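PDB 5YUQ: chintase from Rhizomucor miehei, which hydrolyses chitin as a family 18 glycoside hydrolase from a thermophilic fungus, with a tunnel-like active site. Local coordinates for residues Phe176-Asn184 and Glu207-Trp218; Ile295-Val303 and Ala315-Leu324. All coordinates share one frame; numbering follows the deposited sequence. Where two conformers were deposited one is given.

Both contacts belong to one family 18 chain. Interaction 1 is buried between a barrel strand, the one starting at residue 175, and helix 211-220. Interaction 2 is peripheral, in the hairpin of strands 302-307 and 312-317 and the neighbouring strand 322-325. Their centres lie about 27 Å apart and their nearest atoms about 9 Å, without touching. Strand 228-240 is the common element: Ala-180 packs on its Leu-230, and Trp-302 on its Val-238. Interaction 1 is the one near the probable active site. Met-179, Tyr-181 and Asp-182 form the family's Met-x-Tyr-Asp motif, and Met-179 touches Glu-107, which by sequence matches the family's catalytic acid.

Interaction 1 of 2, residues Phe176-Asn184 and Glu207-Trp218; sequences FYIMAYDVN and EPTSGNDAVKAW
Ile-178 fills the gap between its strand and helix 211-220, and its two branches meet different residues. Its CG2, anti to the backbone N, touches Ala-214 CB at 3.8 Å. The other branch carries CD1 to Val-215 CG2, 3.9 Å away, and to the indole of Trp-218. Phe-176 reaches the same indole further back along the strand. Its CD2 lies 4.1 Å from Trp-218 CZ3, with the ring planes at 44°. Trp-218 NE1 is bonded to Pro-150 O, which helps fix the turn of the indole. Where the helix begins, Ala-180 CB rests 3.9 Å from Gly-211 CA.

Val-183 extends the apolar seam into the loops, with CG1 3.8 Å from Thr-209 CG2. Beyond it the contact becomes polar. Glu-207 N donates to Asn-184 OD1 at 2.8 Å, a nearly straight bond of 164°. Asn-184 ND2 donates to a water that also binds Glu-207 O and Thr-209 O, and to Ala-193 O. The chemistry thus divides in two. Apolar side chains join strand and helix of the barrel, while the Asn-184 amide uses both its ends to tie together the loops beyond the strand.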
loop_
_atom_site.group_PDB
_atom_site.type_symbol
_atom_site.label_atom_id
_atom_site.label_comp_id
_atom_site.label_asym_id
_atom_site.label_seq_id
_atom_site.Cartn_x
_atom_site.Cartn_y
_atom_site.Cartn_z
ATOM N N PHE A 176 9.838 -6.012 -3.731
ATOM C CA PHE A 176 8.975 -6.052 -2.566
ATOM C C PHE A 176 8.511 -4.628 -2.332
ATOM O O PHE A 176 9.318 -3.740 -2.014
ATOM C CB PHE A 176 9.764 -6.556 -1.356
ATOM C CG PHE A 176 10.274 -7.973 -1.506
ATOM C CD1 PHE A 176 11.352 -8.255 -2.335
ATOM C CD2 PHE A 176 9.678 -9.017 -0.816
ATOM C CE1 PHE A 176 11.817 -9.553 -2.486
ATOM C CE2 PHE A 176 10.140 -10.324 -0.946
ATOM C CZ PHE A 176 11.215 -10.598 -1.785
ATOM N N TYR A 177 7.217 -4.392 -2.519
ATOM C CA TYR A 177 6.666 -3.041 -2.436
ATOM C C TYR A 177 6.185 -2.780 -1.017
ATOM O O TYR A 177 5.139 -3.281 -0.624
ATOM C CB TYR A 177 5.474 -2.891 -3.388
ATOM C CG TYR A 177 5.774 -2.969 -4.879
ATOM C CD1 TYR A 177 7.052 -3.234 -5.357
ATOM C CD2 TYR A 177 4.760 -2.770 -5.805
ATOM C CE1 TYR A 177 7.309 -3.302 -6.724
ATOM C CE2 TYR A 177 5.005 -2.833 -7.170
ATOM C CZ TYR A 177 6.277 -3.090 -7.619
ATOM O OH TYR A 177 6.513 -3.151 -8.971
ATOM N N ILE A 178 6.936 -1.987 -0.254
ATOM C CA ILE A 178 6.601 -1.738 1.149
ATOM C C ILE A 178 5.443 -0.758 1.301
ATOM O O ILE A 178 5.514 0.388 0.854
ATOM C CB ILE A 178 7.807 -1.195 1.929
ATOM C CG1 ILE A 178 8.955 -2.204 1.891
ATOM C CG2 ILE A 178 7.427 -0.916 3.373
ATOM C CD1 ILE A 178 10.248 -1.676 2.495
ATOM N N MET A 179 4.380 -1.209 1.958
ATOM C CA MET A 179 3.216 -0.361 2.165
ATOM C C MET A 179 3.414 0.509 3.396
ATOM O O MET A 179 2.808 0.287 4.444
ATOM C CB MET A 179 1.953 -1.214 2.255
ATOM C CG MET A 179 1.652 -1.915 0.934
ATOM S SD MET A 179 0.230 -3.016 0.994
ATOM C CE MET A 179 -0.875 -2.085 2.063
ATOM N N ALA A 180 4.289 1.500 3.259
ATOM C CA ALA A 180 4.595 2.412 4.352
ATOM C C ALA A 180 3.553 3.510 4.442
ATOM O O ALA A 180 3.860 4.690 4.332
ATOM C CB ALA A 180 5.970 3.018 4.147
ATOM N N TYR A 181 2.312 3.098 4.645
ATOM C CA TYR A 181 1.214 4.019 4.813
ATOM C C TYR A 181 0.159 3.285 5.621
ATOM O O TYR A 181 0.320 2.096 5.899
ATOM C CB TYR A 181 0.693 4.530 3.463
ATOM C CG TYR A 181 0.597 3.517 2.339
ATOM C CD1 TYR A 181 -0.373 2.532 2.348
ATOM C CD2 TYR A 181 1.436 3.596 1.236
ATOM C CE1 TYR A 181 -0.483 1.617 1.313
ATOM C CE2 TYR A 181 1.328 2.695 0.181
ATOM C CZ TYR A 181 0.364 1.710 0.226
ATOM O OH TYR A 181 0.237 0.813 -0.808
ATOM N N ASP A 182 -0.883 4.000 6.034
ATOM C CA ASP A 182 -1.842 3.477 7.003
ATOM C C ASP A 182 -1.117 2.984 8.246
ATOM O O ASP A 182 -1.510 1.984 8.850
ATOM C CB ASP A 182 -2.690 2.347 6.413
ATOM C CG ASP A 182 -3.481 2.778 5.206
ATOM O OD1 ASP A 182 -3.725 3.992 5.034
ATOM O OD2 ASP A 182 -3.864 1.889 4.422
ATOM N N VAL A 183 -0.062 3.689 8.629
ATOM C CA VAL A 183 0.774 3.238 9.731
ATOM C C VAL A 183 0.069 3.459 11.062
ATOM O O VAL A 183 0.018 2.557 11.904
ATOM C CB VAL A 183 2.144 3.932 9.731
ATOM C CG1 VAL A 183 2.917 3.548 10.988
ATOM C CG2 VAL A 183 2.931 3.548 8.485
ATOM N N ASN A 184 -0.500 4.644 11.245
ATOM C CA ASN A 184 -1.199 4.933 12.485
ATOM C C ASN A 184 -2.692 5.110 12.282
ATOM O O ASN A 184 -3.149 5.425 11.180
ATOM C CB ASN A 184 -0.584 6.153 13.156
ATOM C CG ASN A 184 0.840 5.903 13.577
ATOM O OD1 ASN A 184 1.086 5.169 14.526
ATOM N ND2 ASN A 184 1.787 6.498 12.865
ATOM N N GLU A 207 2.394 3.644 16.425
ATOM C CA GLU A 207 3.092 2.450 15.954
ATOM C C GLU A 207 4.569 2.757 15.789
ATOM O O GLU A 207 4.933 3.787 15.238
ATOM C CB GLU A 207 2.514 1.983 14.621
ATOM C CG GLU A 207 1.056 1.569 14.705
ATOM C CD GLU A 207 0.826 0.418 15.663
ATOM O OE1 GLU A 207 1.534 -0.605 15.558
ATOM O OE2 GLU A 207 -0.067 0.525 16.530
ATOM N N PRO A 208 5.434 1.851 16.262
ATOM C CA PRO A 208 6.875 2.086 16.230
ATOM C C PRO A 208 7.488 1.709 14.881
ATOM O O PRO A 208 8.421 0.895 14.814
ATOM C CB PRO A 208 7.385 1.150 17.326
ATOM C CG PRO A 208 6.457 -0.011 17.241
ATOM C CD PRO A 208 5.097 0.597 16.949
ATOM N N THR A 209 6.967 2.299 13.812
ATOM C CA THR A 209 7.532 2.048 12.492
ATOM C C THR A 209 7.320 3.229 11.554
ATOM O O THR A 209 6.672 4.210 11.908
ATOM C CB THR A 209 7.001 0.722 11.873
ATOM O OG1 THR A 209 7.760 0.409 10.698
ATOM C CG2 THR A 209 5.525 0.841 11.509
ATOM N N SER A 210 7.881 3.115 10.359
ATOM C CA SER A 210 7.924 4.202 9.402
ATOM C C SER A 210 8.541 3.630 8.142
ATOM O O SER A 210 8.907 2.450 8.110
ATOM C CB SER A 210 8.821 5.319 9.917
ATOM O OG SER A 210 10.163 4.853 10.048
ATOM N N GLY A 211 8.665 4.460 7.110
ATOM C CA GLY A 211 9.338 4.044 5.891
ATOM C C GLY A 211 10.752 3.576 6.199
ATOM O O GLY A 211 11.173 2.500 5.772
ATOM N N ASN A 212 11.479 4.384 6.960
ATOM C CA ASN A 212 12.846 4.049 7.331
ATOM C C ASN A 212 12.944 2.762 8.136
ATOM O O ASN A 212 13.760 1.897 7.829
ATOM C CB ASN A 212 13.493 5.210 8.093
ATOM C CG ASN A 212 14.861 4.852 8.648
ATOM O OD1 ASN A 212 15.796 4.575 7.893
ATOM N ND2 ASN A 212 14.986 4.870 9.972
ATOM N N ASP A 213 12.117 2.624 9.169
ATOM C CA ASP A 213 12.167 1.426 10.005
ATOM C C ASP A 213 11.802 0.182 9.206
ATOM O O ASP A 213 12.403 -0.882 9.377
ATOM C CB ASP A 213 11.238 1.574 11.214
ATOM C CG ASP A 213 11.732 2.608 12.198
ATOM O OD1 ASP A 213 12.676 2.306 12.957
ATOM O OD2 ASP A 213 11.174 3.721 12.223
ATOM N N ALA A 214 10.828 0.326 8.316
ATOM C CA ALA A 214 10.406 -0.789 7.477
ATOM C C ALA A 214 11.526 -1.227 6.532
ATOM O O ALA A 214 11.815 -2.422 6.407
ATOM C CB ALA A 214 9.156 -0.405 6.680
ATOM N N VAL A 215 12.143 -0.262 5.859
ATOM C CA VAL A 215 13.238 -0.559 4.948
ATOM C C VAL A 215 14.357 -1.247 5.707
ATOM O O VAL A 215 14.880 -2.270 5.257
ATOM C CB VAL A 215 13.743 0.729 4.262
ATOM C CG1 VAL A 215 15.118 0.521 3.655
ATOM C CG2 VAL A 215 12.749 1.173 3.206
ATOM N N LYS A 216 14.698 -0.721 6.879
ATOM C CA LYS A 216 15.775 -1.320 7.666
ATOM C C LYS A 216 15.413 -2.732 8.097
ATOM O O LYS A 216 16.264 -3.620 8.078
ATOM C CB LYS A 216 16.123 -0.478 8.894
ATOM C CG LYS A 216 16.680 0.900 8.578
ATOM C CD LYS A 216 17.832 0.840 7.606
ATOM C CE LYS A 216 18.352 2.236 7.288
ATOM N NZ LYS A 216 18.570 3.021 8.535
ATOM N N ALA A 217 14.157 -2.947 8.472
ATOM C CA ALA A 217 13.727 -4.269 8.915
ATOM C C ALA A 217 13.791 -5.287 7.783
ATOM O O ALA A 217 14.232 -6.418 7.982
ATOM C CB ALA A 217 12.325 -4.216 9.501
ATOM N N TRP A 218 13.375 -4.878 6.583
ATOM C CA TRP A 218 13.371 -5.782 5.433
ATOM C C TRP A 218 14.804 -6.091 4.946
ATOM O O TRP A 218 15.082 -7.205 4.545
ATOM C CB TRP A 218 12.441 -5.361 4.319
ATOM C CG TRP A 218 11.010 -5.632 4.549
ATOM C CD1 TRP A 218 10.075 -4.773 5.158
ATOM C CD2 TRP A 218 10.258 -6.772 4.137
ATOM N NE1 TRP A 218 8.852 -5.331 5.122
ATOM C CE2 TRP A 218 8.922 -6.564 4.523
ATOM C CE3 TRP A 218 10.576 -7.964 3.507
ATOM C CZ2 TRP A 218 7.953 -7.468 4.278
ATOM C CZ3 TRP A 218 9.638 -8.833 3.264
ATOM C CH2 TRP A 218 8.303 -8.601 3.631
HETATM O O HOH W 1 4.739 5.669 13.408
#

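Interaction 2 of 2, residues Ile295-Val303 and Ala315-Leu324; sequences IARNSSGWV and AYSFSGSKVL
A beta hairpin carries this contact, with Val-303 pairing against Tyr-316 on its antiparallel strands. The two form a hydrogen-bonded pair: Val-303 N donates to Tyr-316 O at 2.9 Å, and Tyr-316 N to Val-303 O at 2.8 Å. Before the pairing, a type I' turn from Ser-299 to Trp-302 brings the chain into the strand. Within that turn, Gly-301 takes backbone angles suited to glycine.

Trp-302 buries more surface here than any other residue. Its CG stands beside the backbone N (chi1 -64°), which lays the indole across the neighbouring strands. Ser-317 CB sits over one face in a CH-pi contact, 3.6 Å from the centroid of the six-membered ring and 8° off its normal. Ile-295 CD1 lies against the opposite face, so the ring is sandwiched. CZ3 meets Leu-324 CB at 3.7 Å, and CZ2 meets Lys-322 CE at 3.9 Å. Ile-295 continues the apolar cluster, with CD1 3.7 Å from Leu-324 CD2 and CG2 against Ala-315 CB.

The hydroxyl of Ser-317 donates to Ser-319 O at 2.8 Å, on a lone pair of that carbonyl. It also accepts from a water that binds Ser-300 O. A second water joins Gly-301 O to Ser-319 N. One water thus ties the first turn to the end of strand 312-317, the other to the second turn.

Strand 322-325 pairs with strand 312-317, and Ser-321 and Lys-322 together face Ser-317 in a G1 beta bulge. Strand 322-325 also pairs with strand 228-240, whose Val-238 touches both Trp-302 and Leu-324. Ile-295 and Leu-324 pack further on Tyr-285 of strand 284-286 and on Ile-290 of helix 287-292.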
loop_
_atom_site.group_PDB
_atom_site.type_symbol
_atom_site.label_atom_id
_atom_site.label_comp_id
_atom_site.label_asym_id
_atom_site.label_seq_id
_atom_site.Cartn_x
_atom_site.Cartn_y
_atom_site.Cartn_z
ATOM N N ILE A 295 -6.258 23.364 1.849
ATOM C CA ILE A 295 -5.769 23.068 3.187
ATOM C C ILE A 295 -4.375 23.657 3.418
ATOM O O ILE A 295 -4.117 24.243 4.464
ATOM C CB ILE A 295 -5.807 21.550 3.458
ATOM C CG1 ILE A 295 -7.271 21.084 3.447
ATOM C CG2 ILE A 295 -5.141 21.219 4.780
ATOM C CD1 ILE A 295 -7.506 19.681 3.965
ATOM N N ALA A 296 -3.510 23.560 2.413
ATOM C CA ALA A 296 -2.133 24.037 2.521
ATOM C C ALA A 296 -2.001 25.549 2.717
ATOM O O ALA A 296 -0.957 26.024 3.160
ATOM C CB ALA A 296 -1.321 23.585 1.307
ATOM N N ARG A 297 -3.036 26.312 2.386
ATOM C CA ARG A 297 -2.989 27.741 2.682
ATOM C C ARG A 297 -3.976 28.091 3.776
ATOM O O ARG A 297 -4.538 29.187 3.792
ATOM C CB ARG A 297 -3.224 28.592 1.433
ATOM C CG ARG A 297 -4.290 28.075 0.498
ATOM C CD ARG A 297 -4.110 28.684 -0.888
ATOM N NE ARG A 297 -4.978 28.051 -1.878
ATOM C CZ ARG A 297 -4.684 26.914 -2.498
ATOM N NH1 ARG A 297 -3.545 26.290 -2.225
ATOM N NH2 ARG A 297 -5.527 26.396 -3.383
ATOM N N ASN A 298 -4.163 27.149 4.698
ATOM C CA ASN A 298 -5.057 27.324 5.838
ATOM C C ASN A 298 -6.470 27.750 5.471
ATOM O O ASN A 298 -7.092 28.552 6.174
ATOM C CB ASN A 298 -4.450 28.277 6.874
ATOM C CG ASN A 298 -3.234 27.692 7.563
ATOM O OD1 ASN A 298 -2.781 26.599 7.227
ATOM N ND2 ASN A 298 -2.704 28.415 8.542
ATOM N N SER A 299 -6.981 27.220 4.367
ATOM C CA SER A 299 -8.364 27.484 3.992
ATOM C C SER A 299 -9.278 26.376 4.517
ATOM O O SER A 299 -8.804 25.386 5.081
ATOM C CB SER A 299 -8.501 27.631 2.477
ATOM O OG SER A 299 -9.780 28.143 2.138
ATOM N N SER A 300 -10.585 26.569 4.353
ATOM C CA SER A 300 -11.583 25.551 4.674
ATOM C C SER A 300 -11.580 25.099 6.130
ATOM O O SER A 300 -12.016 23.994 6.437
ATOM C CB SER A 300 -11.431 24.342 3.749
ATOM O OG SER A 300 -11.605 24.736 2.399
ATOM N N GLY A 301 -11.089 25.954 7.019
ATOM C CA GLY A 301 -11.145 25.674 8.443
ATOM C C GLY A 301 -9.971 24.867 8.957
ATOM O O GLY A 301 -10.023 24.340 10.070
ATOM N N TRP A 302 -8.915 24.775 8.153
ATOM C CA TRP A 302 -7.716 24.031 8.537
ATOM C C TRP A 302 -6.555 24.951 8.876
ATOM O O TRP A 302 -6.415 26.024 8.297
ATOM C CB TRP A 302 -7.287 23.101 7.396
ATOM C CG TRP A 302 -8.284 22.044 7.091
ATOM C CD1 TRP A 302 -9.305 22.109 6.184
ATOM C CD2 TRP A 302 -8.369 20.756 7.699
ATOM N NE1 TRP A 302 -10.016 20.938 6.190
ATOM C CE2 TRP A 302 -9.462 20.086 7.115
ATOM C CE3 TRP A 302 -7.626 20.101 8.688
ATOM C CZ2 TRP A 302 -9.827 18.791 7.485
ATOM C CZ3 TRP A 302 -7.989 18.816 9.051
ATOM C CH2 TRP A 302 -9.078 18.178 8.450
ATOM N N VAL A 303 -5.724 24.523 9.818
ATOM C CA VAL A 303 -4.451 25.176 10.089
ATOM C C VAL A 303 -3.360 24.125 9.871
ATOM O O VAL A 303 -3.391 23.046 10.475
ATOM C CB VAL A 303 -4.390 25.733 11.519
ATOM C CG1 VAL A 303 -3.004 26.283 11.815
ATOM C CG2 VAL A 303 -5.458 26.820 11.717
ATOM N N ALA A 315 -2.557 18.829 9.518
ATOM C CA ALA A 315 -3.408 19.999 9.632
ATOM C C ALA A 315 -4.482 19.741 10.666
ATOM O O ALA A 315 -4.918 18.607 10.853
ATOM C CB ALA A 315 -4.022 20.344 8.279
ATOM N N TYR A 316 -4.899 20.795 11.355
ATOM C CA TYR A 316 -5.937 20.651 12.356
ATOM C C TYR A 316 -7.155 21.488 11.987
ATOM O O TYR A 316 -7.031 22.656 11.619
ATOM C CB TYR A 316 -5.424 21.060 13.734
ATOM C CG TYR A 316 -6.483 20.925 14.803
ATOM C CD1 TYR A 316 -6.912 19.672 15.228
ATOM C CD2 TYR A 316 -7.070 22.045 15.370
ATOM C CE1 TYR A 316 -7.897 19.543 16.205
ATOM C CE2 TYR A 316 -8.048 21.921 16.341
ATOM C CZ TYR A 316 -8.453 20.670 16.749
ATOM O OH TYR A 316 -9.429 20.561 17.713
ATOM N N SER A 317 -8.328 20.871 12.076
ATOM C CA SER A 317 -9.584 21.582 11.890
ATOM C C SER A 317 -10.312 21.632 13.215
ATOM O O SER A 317 -10.748 20.602 13.720
ATOM C CB SER A 317 -10.460 20.866 10.862
ATOM O OG SER A 317 -11.766 21.437 10.847
ATOM N N PHE A 318 -10.472 22.835 13.768
ATOM C CA PHE A 318 -11.151 22.981 15.048
ATOM C C PHE A 318 -12.577 22.449 14.903
ATOM O O PHE A 318 -13.106 21.792 15.798
ATOM C CB PHE A 318 -11.140 24.444 15.501
ATOM C CG PHE A 318 -11.611 24.629 16.909
ATOM C CD1 PHE A 318 -10.724 24.573 17.973
ATOM C CD2 PHE A 318 -12.953 24.844 17.171
ATOM C CE1 PHE A 318 -11.164 24.732 19.277
ATOM C CE2 PHE A 318 -13.404 24.994 18.464
ATOM C CZ PHE A 318 -12.514 24.941 19.527
ATOM N N SER A 319 -13.186 22.723 13.752
ATOM C CA SER A 319 -14.493 22.156 13.433
ATOM C C SER A 319 -14.371 20.642 13.265
ATOM O O SER A 319 -13.704 20.163 12.349
ATOM C CB SER A 319 -15.053 22.781 12.157
ATOM O OG SER A 319 -16.273 22.164 11.791
ATOM N N GLY A 320 -15.015 19.897 14.160
ATOM C CA GLY A 320 -14.919 18.448 14.171
ATOM C C GLY A 320 -13.690 17.930 14.900
ATOM O O GLY A 320 -13.519 16.714 15.030
ATOM N N SER A 321 -12.851 18.851 15.374
ATOM C CA SER A 321 -11.598 18.528 16.071
ATOM C C SER A 321 -10.808 17.448 15.340
ATOM O O SER A 321 -10.390 16.455 15.928
ATOM C CB SER A 321 -11.848 18.114 17.522
ATOM O OG SER A 321 -10.633 18.145 18.264
ATOM N N LYS A 322 -10.593 17.672 14.053
ATOM C CA LYS A 322 -9.953 16.678 13.200
ATOM C C LYS A 322 -8.498 17.021 12.960
ATOM O O LYS A 322 -8.171 18.160 12.639
ATOM C CB LYS A 322 -10.665 16.634 11.846
ATOM C CG LYS A 322 -12.176 16.556 11.954
ATOM C CD LYS A 322 -12.828 16.228 10.623
ATOM C CE LYS A 322 -12.801 17.391 9.659
ATOM N NZ LYS A 322 -13.874 17.250 8.629
ATOM N N VAL A 323 -7.629 16.028 13.092
ATOM C CA VAL A 323 -6.267 16.162 12.584
ATOM C C VAL A 323 -6.124 15.343 11.308
ATOM O O VAL A 323 -6.543 14.188 11.247
ATOM C CB VAL A 323 -5.195 15.759 13.622
ATOM C CG1 VAL A 323 -5.401 14.327 14.087
ATOM C CG2 VAL A 323 -3.801 15.949 13.033
ATOM N N LEU A 324 -5.578 15.973 10.274
ATOM C CA LEU A 324 -5.305 15.304 9.010
ATOM C C LEU A 324 -3.818 15.108 8.903
ATOM O O LEU A 324 -3.067 16.080 8.899
ATOM C CB LEU A 324 -5.771 16.173 7.831
ATOM C CG LEU A 324 -5.355 15.727 6.422
ATOM C CD1 LEU A 324 -6.054 14.450 6.040
ATOM C CD2 LEU A 324 -5.652 16.835 5.406
HETATM O O HOH W 2 -12.751 22.195 8.386
HETATM O O HOH W 3 -12.273 24.634 11.690
#